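Side-chain contacts in hydrogenase (NiFe) small subunit HydA (PDB 3MYR), which probably carries electrons through its iron-sulfur clusters in a heterodimeric [NiFe] hydrogenase, which couples the oxidation of H2 to the reduction of an acceptor: residues Y94-L97 and M98-E102; R123-P126 and T127-S131; E169-G172 and Y173-L177. All coordinates share one frame; numbering follows the deposited sequence.

Contact 1 (Y94-L97 and M98-E102); sequences YSIL and METVE
Tyr94 swings its ring along the helix toward Met98 because its CG lies anti to the backbone N (chi1 174°). Met98 chi1 (-64°) sets CG over that ring, and the bends at chi2 and chi3 bring the sulfur near CE1 and OH of Tyr94. The methylene does most of the touching. Met98 CG sits 3.7 Å from the centroid of the Tyr94 ring, over one face and shifted toward the rim, in a CH-pi contact. Its closest ring atom is Tyr94 CZ, 3.4 Å from Met98 CG. The sulfur comes in obliquely, with Met98 SD 4.6 Å from the Tyr94 ring centroid, so the pair is also a Met-aromatic contact. This is an i to i+4 pairing, one helical turn apart.

Thr100 and Ile96, also four residues apart, are joined by hydrogen bonds. Thr100 OG1 donates to Ile96 O at 2.7 Å, and Thr100 N donates to the same Ile96 O at 2.9 Å. The two donors reach the carbonyl from opposite faces of its plane. The threonine hydroxyl is thus satisfied within its own helix, and this one oxygen of the buried Ile96 accepts two hydrogen bonds. Leu97 CD1 meets Val101 CG1 at 3.8 Å and adds an apolar contact on the buried side.

Residues 94-101 belong to helix 93-101, which packs against the sheet. Leu97 lies on Val72 and Ile76 of strand 69-77, and Thr100 on Ile7 and Leu9 of strand 5-10. Helix 50-63 lies alongside, where Arg57 forms a salt bridge with Glu99.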
ATOM      1  N   TYR A  94      -6.791  16.129 -14.762  1.00 19.81           N
ATOM      2  CA  TYR A  94      -7.956  16.992 -14.978  1.00 20.75           C
ATOM      3  C   TYR A  94      -8.596  16.725 -16.334  1.00 21.82           C
ATOM      4  O   TYR A  94      -9.846  16.553 -16.478  1.00 23.10           O
ATOM      5  CB  TYR A  94      -7.550  18.464 -14.899  1.00 22.01           C
ATOM      6  CG  TYR A  94      -8.695  19.379 -15.257  1.00 24.67           C
ATOM      7  CD1 TYR A  94      -9.772  19.498 -14.370  1.00 25.71           C
ATOM      8  CD2 TYR A  94      -8.806  19.962 -16.543  1.00 24.79           C
ATOM      9  CE1 TYR A  94     -10.881  20.284 -14.663  1.00 26.42           C
ATOM     10  CE2 TYR A  94      -9.937  20.780 -16.860  1.00 25.31           C
ATOM     11  CZ  TYR A  94     -10.962  20.935 -15.888  1.00 29.70           C
ATOM     12  OH  TYR A  94     -12.137  21.669 -16.094  1.00 28.35           O
ATOM     13  N   SER A  95      -7.730  16.602 -17.333  1.00 21.96           N
ATOM     14  CA  SER A  95      -8.197  16.268 -18.705  1.00 25.74           C
ATOM     15  C   SER A  95      -8.958  14.895 -18.757  1.00 23.60           C
ATOM     16  O   SER A  95     -10.028  14.755 -19.387  1.00 23.62           O
ATOM     17  CB  SER A  95      -6.962  16.211 -19.592  1.00 25.92           C
ATOM     18  OG  SER A  95      -7.362  15.942 -20.852  1.00 37.10           O
ATOM     19  N   ILE A  96      -8.429  13.905 -18.046  1.00 22.57           N
ATOM     20  CA  ILE A  96      -9.010  12.557 -18.035  1.00 22.19           C
ATOM     21  C   ILE A  96     -10.353  12.566 -17.280  1.00 22.07           C
ATOM     22  O   ILE A  96     -11.346  11.994 -17.716  1.00 22.69           O
ATOM     23  CB  ILE A  96      -8.032  11.534 -17.398  1.00 22.50           C
ATOM     24  CG1 ILE A  96      -6.722  11.404 -18.246  1.00 22.92           C
ATOM     25  CG2 ILE A  96      -8.761  10.161 -17.210  1.00 20.14           C
ATOM     26  CD1 ILE A  96      -5.488  10.996 -17.276  1.00 24.43           C
ATOM     27  N   LEU A  97     -10.387  13.255 -16.140  1.00 21.78           N
ATOM     28  CA  LEU A  97     -11.617  13.416 -15.386  1.00 20.54           C
ATOM     29  C   LEU A  97     -12.725  13.991 -16.269  1.00 21.70           C
ATOM     30  O   LEU A  97     -13.826  13.368 -16.387  1.00 23.23           O
ATOM     31  CB  LEU A  97     -11.389  14.315 -14.160  1.00 19.63           C
ATOM     32  CG  LEU A  97     -12.683  14.718 -13.406  1.00 22.87           C
ATOM     33  CD1 LEU A  97     -13.137  13.452 -12.611  1.00 18.07           C
ATOM     34  CD2 LEU A  97     -12.360  15.807 -12.367  1.00 19.38           C
ATOM     35  N   MET A  98     -12.453  15.131 -16.913  1.00 20.80           N
ATOM     36  CA  MET A  98     -13.512  15.840 -17.601  1.00 22.22           C
ATOM     37  C   MET A  98     -13.947  15.010 -18.786  1.00 24.24           C
ATOM     38  O   MET A  98     -15.138  14.901 -19.051  1.00 24.33           O
ATOM     39  CB  MET A  98     -13.100  17.285 -18.042  1.00 21.89           C
ATOM     40  CG  MET A  98     -12.775  18.228 -16.810  1.00 24.79           C
ATOM     41  SD  MET A  98     -13.949  18.072 -15.443  1.00 27.41           S
ATOM     42  CE  MET A  98     -15.337  18.962 -16.215  1.00 25.95           C
ATOM     43  N   GLU A  99     -12.998  14.371 -19.480  1.00 24.77           N
ATOM     44  CA  GLU A  99     -13.381  13.596 -20.670  1.00 26.19           C
ATOM     45  C   GLU A  99     -14.152  12.281 -20.257  1.00 26.21           C
ATOM     46  O   GLU A  99     -15.103  11.908 -20.912  1.00 25.54           O
ATOM     47  CB  GLU A  99     -12.135  13.320 -21.510  1.00 27.56           C
ATOM     48  CG  GLU A  99     -12.117  11.967 -22.205  1.00 40.67           C
ATOM     49  CD  GLU A  99     -10.711  11.542 -22.733  1.00 51.74           C
ATOM     50  OE1 GLU A  99     -10.219  12.223 -23.668  1.00 61.42           O
ATOM     51  OE2 GLU A  99     -10.110  10.547 -22.225  1.00 44.78           O
ATOM     52  N   THR A 100     -13.809  11.643 -19.133  1.00 23.21           N
ATOM     53  CA  THR A 100     -14.448  10.405 -18.774  1.00 23.86           C
ATOM     54  C   THR A 100     -15.838  10.640 -18.144  1.00 25.14           C
ATOM     55  O   THR A 100     -16.779   9.879 -18.402  1.00 26.21           O
ATOM     56  CB  THR A 100     -13.570   9.664 -17.776  1.00 23.77           C
ATOM     57  OG1 THR A 100     -12.261   9.560 -18.343  1.00 25.38           O
ATOM     58  CG2 THR A 100     -14.081   8.291 -17.508  1.00 27.66           C
ATOM     59  N   VAL A 101     -16.011  11.714 -17.376  1.00 23.65           N
ATOM     60  CA  VAL A 101     -17.325  11.945 -16.756  1.00 22.50           C
ATOM     61  C   VAL A 101     -18.319  12.520 -17.784  1.00 24.27           C
ATOM     62  O   VAL A 101     -19.503  12.473 -17.545  1.00 23.64           O
ATOM     63  CB  VAL A 101     -17.307  12.841 -15.483  1.00 20.93           C
ATOM     64  CG1 VAL A 101     -16.298  12.310 -14.452  1.00 21.42           C
ATOM     65  CG2 VAL A 101     -16.992  14.302 -15.846  1.00 21.66           C
ATOM     66  N   GLU A 102     -17.860  13.061 -18.902  1.00 25.58           N
ATOM     67  CA  GLU A 102     -18.783  13.777 -19.808  1.00 27.66           C
ATOM     68  C   GLU A 102     -20.048  12.958 -20.164  1.00 29.03           C
ATOM     69  O   GLU A 102     -21.139  13.450 -20.067  1.00 25.76           O
ATOM     70  CB  GLU A 102     -18.116  14.224 -21.111  1.00 30.71           C
ATOM     71  CG  GLU A 102     -19.085  15.170 -21.876  1.00 37.39           C
ATOM     72  CD  GLU A 102     -18.495  15.728 -23.136  1.00 52.80           C
ATOM     73  OE1 GLU A 102     -19.100  16.692 -23.666  1.00 58.78           O
ATOM     74  OE2 GLU A 102     -17.447  15.208 -23.615  1.00 55.27           O
TER

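Contact 2 (R123-P126 and T127-S131)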
ATOM      1  N   ARG A 123      -3.381  22.207   3.910  1.00 22.33           N
ATOM      2  CA  ARG A 123      -2.379  23.285   3.821  1.00 24.14           C
ATOM      3  C   ARG A 123      -0.962  22.775   3.687  1.00 24.11           C
ATOM      4  O   ARG A 123      -0.524  21.972   4.508  1.00 22.38           O
ATOM      5  CB  ARG A 123      -2.473  24.191   5.082  1.00 25.47           C
ATOM      6  CG  ARG A 123      -3.654  25.148   4.926  1.00 34.64           C
ATOM      7  CD  ARG A 123      -4.180  25.761   6.225  1.00 47.97           C
ATOM      8  NE  ARG A 123      -3.145  26.314   7.134  1.00 55.12           N
ATOM      9  CZ  ARG A 123      -3.347  26.471   8.469  1.00 59.05           C
ATOM     10  NH1 ARG A 123      -2.392  26.984   9.246  1.00 54.80           N
ATOM     11  NH2 ARG A 123      -4.519  26.105   9.053  1.00 54.88           N
ATOM     12  N   PRO A 124      -0.174  23.360   2.747  1.00 24.57           N
ATOM     13  CA  PRO A 124      -0.535  24.524   1.930  1.00 23.46           C
ATOM     14  C   PRO A 124      -0.952  24.105   0.511  1.00 23.54           C
ATOM     15  O   PRO A 124      -0.903  24.916  -0.395  1.00 23.05           O
ATOM     16  CB  PRO A 124       0.797  25.318   1.854  1.00 23.02           C
ATOM     17  CG  PRO A 124       1.846  24.220   1.827  1.00 23.06           C
ATOM     18  CD  PRO A 124       1.290  23.211   2.872  1.00 25.25           C
ATOM     19  N   ASN A 125      -1.412  22.883   0.338  1.00 22.34           N
ATOM     20  CA  ASN A 125      -1.873  22.418  -0.969  1.00 22.94           C
ATOM     21  C   ASN A 125      -0.854  22.647  -2.131  1.00 23.22           C
ATOM     22  O   ASN A 125      -1.103  23.409  -3.044  1.00 24.80           O
ATOM     23  CB  ASN A 125      -3.217  23.066  -1.301  1.00 21.85           C
ATOM     24  CG  ASN A 125      -3.913  22.370  -2.487  1.00 20.18           C
ATOM     25  OD1 ASN A 125      -3.386  21.424  -3.089  1.00 18.86           O
ATOM     26  ND2 ASN A 125      -5.025  22.852  -2.842  1.00 22.24           N
ATOM     27  N   PRO A 126       0.301  21.993  -2.091  1.00 23.64           N
ATOM     28  CA  PRO A 126       1.346  22.316  -3.072  1.00 24.38           C
ATOM     29  C   PRO A 126       1.013  22.032  -4.563  1.00 24.60           C
ATOM     30  O   PRO A 126       1.686  22.583  -5.448  1.00 24.70           O
ATOM     31  CB  PRO A 126       2.532  21.406  -2.653  1.00 27.20           C
ATOM     32  CG  PRO A 126       2.141  20.689  -1.444  1.00 24.18           C
ATOM     33  CD  PRO A 126       0.781  21.151  -0.980  1.00 22.79           C
ATOM     34  N   THR A 127      -0.007  21.222  -4.814  1.00 22.06           N
ATOM     35  CA  THR A 127      -0.356  20.767  -6.170  1.00 22.96           C
ATOM     36  C   THR A 127      -1.700  21.345  -6.657  1.00 22.64           C
ATOM     37  O   THR A 127      -2.125  21.045  -7.769  1.00 23.08           O
ATOM     38  CB  THR A 127      -0.375  19.239  -6.325  1.00 20.68           C
ATOM     39  OG1 THR A 127      -1.414  18.709  -5.500  1.00 21.60           O
ATOM     40  CG2 THR A 127       1.018  18.575  -5.949  1.00 17.83           C
ATOM     41  N   GLY A 128      -2.256  22.314  -5.915  1.00 23.07           N
ATOM     42  CA  GLY A 128      -3.566  22.875  -6.292  1.00 21.54           C
ATOM     43  C   GLY A 128      -4.642  21.798  -6.482  1.00 21.57           C
ATOM     44  O   GLY A 128      -5.520  21.917  -7.377  1.00 20.00           O
ATOM     45  N   ALA A 129      -4.656  20.821  -5.565  1.00 20.97           N
ATOM     46  CA  ALA A 129      -5.642  19.710  -5.576  1.00 21.93           C
ATOM     47  C   ALA A 129      -7.064  20.195  -5.413  1.00 22.53           C
ATOM     48  O   ALA A 129      -7.310  21.042  -4.562  1.00 22.99           O
ATOM     49  CB  ALA A 129      -5.330  18.725  -4.439  1.00 20.76           C
ATOM     50  N   MET A 130      -8.024  19.586  -6.123  1.00 20.25           N
ATOM     51  CA  MET A 130      -9.444  19.949  -5.934  1.00 19.16           C
ATOM     52  C   MET A 130     -10.267  18.659  -5.867  1.00 19.40           C
ATOM     53  O   MET A 130      -9.772  17.614  -6.255  1.00 17.87           O
ATOM     54  CB  MET A 130      -9.885  20.771  -7.178  1.00 19.90           C
ATOM     55  CG  MET A 130      -9.106  22.162  -7.142  1.00 24.30           C
ATOM     56  SD  MET A 130      -9.706  23.357  -8.303  1.00 31.45           S
ATOM     57  CE  MET A 130     -11.459  23.453  -7.928  1.00 29.44           C
ATOM     58  N   SER A 131     -11.535  18.777  -5.467  1.00 19.47           N
ATOM     59  CA  SER A 131     -12.445  17.638  -5.294  1.00 19.63           C
ATOM     60  C   SER A 131     -13.249  17.477  -6.588  1.00 20.56           C
ATOM     61  O   SER A 131     -13.301  18.396  -7.425  1.00 20.85           O
ATOM     62  CB  SER A 131     -13.464  17.963  -4.167  1.00 20.63           C
ATOM     63  OG  SER A 131     -14.306  19.079  -4.545  1.00 19.22           O
TER
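Asn125 lays its carboxamide alongside the backbone of Gly128 and Ala129 and meets it through both polar atoms. Asn125 OD1 accepts from Ala129 N at 2.8 Å. The N-H comes in the plane of the amide group, on a lone pair of the oxygen. Asn125 ND2 turns to the other end of the same residue and makes a weak hydrogen bond of 3.4 Å to Ala129 O. The side chain therefore brackets Ala129, and the two bonds fix which way the amide is flipped. CG lies anti to the backbone N (chi1 -166°), which carries the amide across the mouth of the turn. Asn125 OD1 also touches the methyl of Ala129, 3.6 Å from its CB.

The main chain closes next to this amide in a type I beta turn from Asn125 to Gly128. Gly128 N donates to Asn125 O at 3.3 Å. The bond is nearly straight at hydrogen (168°), but the donor stands above the carbonyl plane. Pro126 follows Asn125 in the turn, and its ring restricts the backbone there. Gly128 has phi 53°, a backbone shape that a residue without a side chain adopts easily.

An alanine in place of Asn125 would probably leave Ala129 N without its side-chain acceptor and let the turn move against the start of the strand.

Thr127 OG1 is held by Gln12, and Pro126 packs on Arg39 of the large subunit. The turn joins helix 118-121 to strand 129-130. Ala129 rests on Pro120 and Gln121 of that helix. Met130 bonds by its backbone to Ile76 of strand 69-77, the antiparallel partner of strand 129-130, and Gly128 to Gly78 just beyond that strand.

Contact 3 (E169-G172 and Y173-L177); sequences ELDG and YGRPL
Asp171 and Arg175 meet in a salt bridge across the turn. Arg175 NE donates to Asp171 OD2 at 2.7 Å, using the syn lone pair of the oxygen. The carboxylate oxygen lies close to the guanidinium plane, at its edge, although the two groups are turned 55° apart. A second, weak bond runs from Arg175 NH2 to the same Asp171 OD2 at 3.1 Å. The arginine chain bends at chi3 (-66°), which turns its NE side to the acid.

The other oxygen holds the backbone. Asp171 OD1 accepts from Arg175 N at 3.0 Å, met from above the carboxylate plane. It also takes a weak bond from Tyr173 N at 2.8 Å. One carboxylate thus serves both the charged group and the main chain of the turn. Nearby, Tyr173 CD2 stands over one face of the guanidinium, toward its rim.

Backbone bonds surround this pair. A type I beta turn runs from Asp171 to Gly174, with Gly174 N bonded to Asp171 O. Beyond it the two arms pair at a single bridge, Leu170 with Pro176. Asp171 N donates to Arg175 O at 2.8 Å, and Leu177 N donates to Glu169 O at 2.9 Å. Leu177 CD2 packs on Asp171 CB at 3.5 Å.

Glu252 takes the other end of Arg175 in a second salt bridge, so the arginine links two acids. The hairpin-like loop leads from helix 151-164 to helix 177-180. Leu170 and Pro176 both lie on Ile142 of strand 141-144, and Asn143 of that strand bonds to the backbone of Tyr173 and Gly174.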
ATOM      1  N   GLU A 169     -30.615   8.624  -1.110  1.00 23.08           N
ATOM      2  CA  GLU A 169     -30.858   9.966  -0.579  1.00 23.39           C
ATOM      3  C   GLU A 169     -29.571  10.512   0.058  1.00 22.05           C
ATOM      4  O   GLU A 169     -28.935   9.796   0.823  1.00 21.19           O
ATOM      5  CB  GLU A 169     -31.986   9.931   0.451  1.00 21.72           C
ATOM      6  CG  GLU A 169     -33.300   9.399  -0.128  1.00 35.83           C
ATOM      7  CD  GLU A 169     -33.884  10.375  -1.173  1.00 45.68           C
ATOM      8  OE1 GLU A 169     -34.152  11.528  -0.792  1.00 50.28           O
ATOM      9  OE2 GLU A 169     -34.009  10.025  -2.371  1.00 46.90           O
ATOM     10  N   LEU A 170     -29.272  11.792  -0.207  1.00 20.63           N
ATOM     11  CA  LEU A 170     -28.025  12.409   0.161  1.00 20.87           C
ATOM     12  C   LEU A 170     -28.250  13.517   1.189  1.00 23.02           C
ATOM     13  O   LEU A 170     -29.269  14.163   1.163  1.00 25.26           O
ATOM     14  CB  LEU A 170     -27.365  12.996  -1.089  1.00 19.12           C
ATOM     15  CG  LEU A 170     -27.193  12.036  -2.270  1.00 19.83           C
ATOM     16  CD1 LEU A 170     -26.487  12.726  -3.525  1.00 17.72           C
ATOM     17  CD2 LEU A 170     -26.283  10.849  -1.758  1.00 15.48           C
ATOM     18  N   ASP A 171     -27.272  13.774   2.044  1.00 22.10           N
ATOM     19  CA  ASP A 171     -27.280  14.967   2.871  1.00 22.77           C
ATOM     20  C   ASP A 171     -26.772  16.219   2.092  1.00 24.19           C
ATOM     21  O   ASP A 171     -26.532  16.191   0.859  1.00 22.91           O
ATOM     22  CB  ASP A 171     -26.475  14.712   4.168  1.00 22.39           C
ATOM     23  CG  ASP A 171     -24.958  14.743   3.951  1.00 24.28           C
ATOM     24  OD1 ASP A 171     -24.526  15.027   2.807  1.00 23.85           O
ATOM     25  OD2 ASP A 171     -24.187  14.338   4.871  1.00 26.08           O
ATOM     26  N   GLY A 172     -26.610  17.328   2.783  1.00 23.53           N
ATOM     27  CA  GLY A 172     -26.271  18.579   2.062  1.00 24.77           C
ATOM     28  C   GLY A 172     -24.907  18.556   1.439  1.00 25.38           C
ATOM     29  O   GLY A 172     -24.629  19.310   0.471  1.00 25.45           O
ATOM     30  N   TYR A 173     -24.047  17.663   1.932  1.00 23.02           N
ATOM     31  CA  TYR A 173     -22.736  17.516   1.271  1.00 23.35           C
ATOM     32  C   TYR A 173     -22.627  16.355   0.249  1.00 20.89           C
ATOM     33  O   TYR A 173     -21.494  15.943  -0.100  1.00 20.92           O
ATOM     34  CB  TYR A 173     -21.645  17.329   2.314  1.00 23.02           C
ATOM     35  CG  TYR A 173     -21.194  18.574   3.014  1.00 33.17           C
ATOM     36  CD1 TYR A 173     -20.524  19.611   2.323  1.00 44.83           C
ATOM     37  CD2 TYR A 173     -21.248  18.631   4.392  1.00 48.89           C
ATOM     38  CE1 TYR A 173     -20.013  20.734   3.041  1.00 51.86           C
ATOM     39  CE2 TYR A 173     -20.752  19.716   5.112  1.00 55.06           C
ATOM     40  CZ  TYR A 173     -20.181  20.760   4.441  1.00 52.22           C
ATOM     41  OH  TYR A 173     -19.707  21.760   5.224  1.00 63.33           O
ATOM     42  N   GLY A 174     -23.765  15.781  -0.160  1.00 19.99           N
ATOM     43  CA  GLY A 174     -23.766  14.742  -1.206  1.00 19.63           C
ATOM     44  C   GLY A 174     -23.477  13.329  -0.675  1.00 19.74           C
ATOM     45  O   GLY A 174     -23.266  12.371  -1.474  1.00 18.85           O
ATOM     46  N   ARG A 175     -23.561  13.182   0.649  1.00 16.88           N
ATOM     47  CA  ARG A 175     -23.258  11.892   1.332  1.00 16.93           C
ATOM     48  C   ARG A 175     -24.525  11.073   1.600  1.00 17.17           C
ATOM     49  O   ARG A 175     -25.519  11.585   2.107  1.00 16.72           O
ATOM     50  CB  ARG A 175     -22.542  12.171   2.651  1.00 16.12           C
ATOM     51  CG  ARG A 175     -21.237  13.028   2.501  1.00 16.57           C
ATOM     52  CD  ARG A 175     -20.576  13.192   3.904  1.00 14.00           C
ATOM     53  NE  ARG A 175     -21.463  13.998   4.772  1.00 18.27           N
ATOM     54  CZ  ARG A 175     -21.052  14.662   5.865  1.00 25.95           C
ATOM     55  NH1 ARG A 175     -19.799  14.610   6.256  1.00 25.92           N
ATOM     56  NH2 ARG A 175     -21.868  15.420   6.542  1.00 24.19           N
ATOM     57  N   PRO A 176     -24.510   9.802   1.218  1.00 18.16           N
ATOM     58  CA  PRO A 176     -25.669   8.917   1.485  1.00 18.93           C
ATOM     59  C   PRO A 176     -26.092   8.904   2.955  1.00 18.73           C
ATOM     60  O   PRO A 176     -25.295   8.552   3.847  1.00 18.31           O
ATOM     61  CB  PRO A 176     -25.139   7.549   1.091  1.00 18.84           C
ATOM     62  CG  PRO A 176     -24.235   7.832  -0.051  1.00 20.80           C
ATOM     63  CD  PRO A 176     -23.451   9.089   0.483  1.00 19.03           C
ATOM     64  N   LEU A 177     -27.372   9.203   3.185  1.00 19.73           N
ATOM     65  CA  LEU A 177     -27.894   9.239   4.563  1.00 19.78           C
ATOM     66  C   LEU A 177     -27.767   7.935   5.292  1.00 18.93           C
ATOM     67  O   LEU A 177     -27.687   7.921   6.541  1.00 18.85           O
ATOM     68  CB  LEU A 177     -29.367   9.715   4.585  1.00 20.36           C
ATOM     69  CG  LEU A 177     -29.491  11.196   4.119  1.00 23.12           C
ATOM     70  CD1 LEU A 177     -30.973  11.578   3.914  1.00 24.87           C
ATOM     71  CD2 LEU A 177     -28.793  12.235   5.068  1.00 21.74           C
TER

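Overall arrangement
The three contacts follow one another along the chain and none touches another. Contacts 1 and 2 have centres 19 Å apart and nearest atoms about 6 Å apart. Both are tied to strand 69-77, contact 1 by side chains and contact 2 by backbone bonds. Contact 3 sits on strand 141-144, with its centre 23 Å from that of contact 1 and 24 Å from that of contact 2. The [4Fe-4S] cluster of Cys113 lies about 10 Å from the Ala129 side chain and about 14 Å from that of Leu97. The Arg175 side chain lies about 9 Å from the [3Fe-4S] cluster. Of the three, contact 2 meets the large subunit.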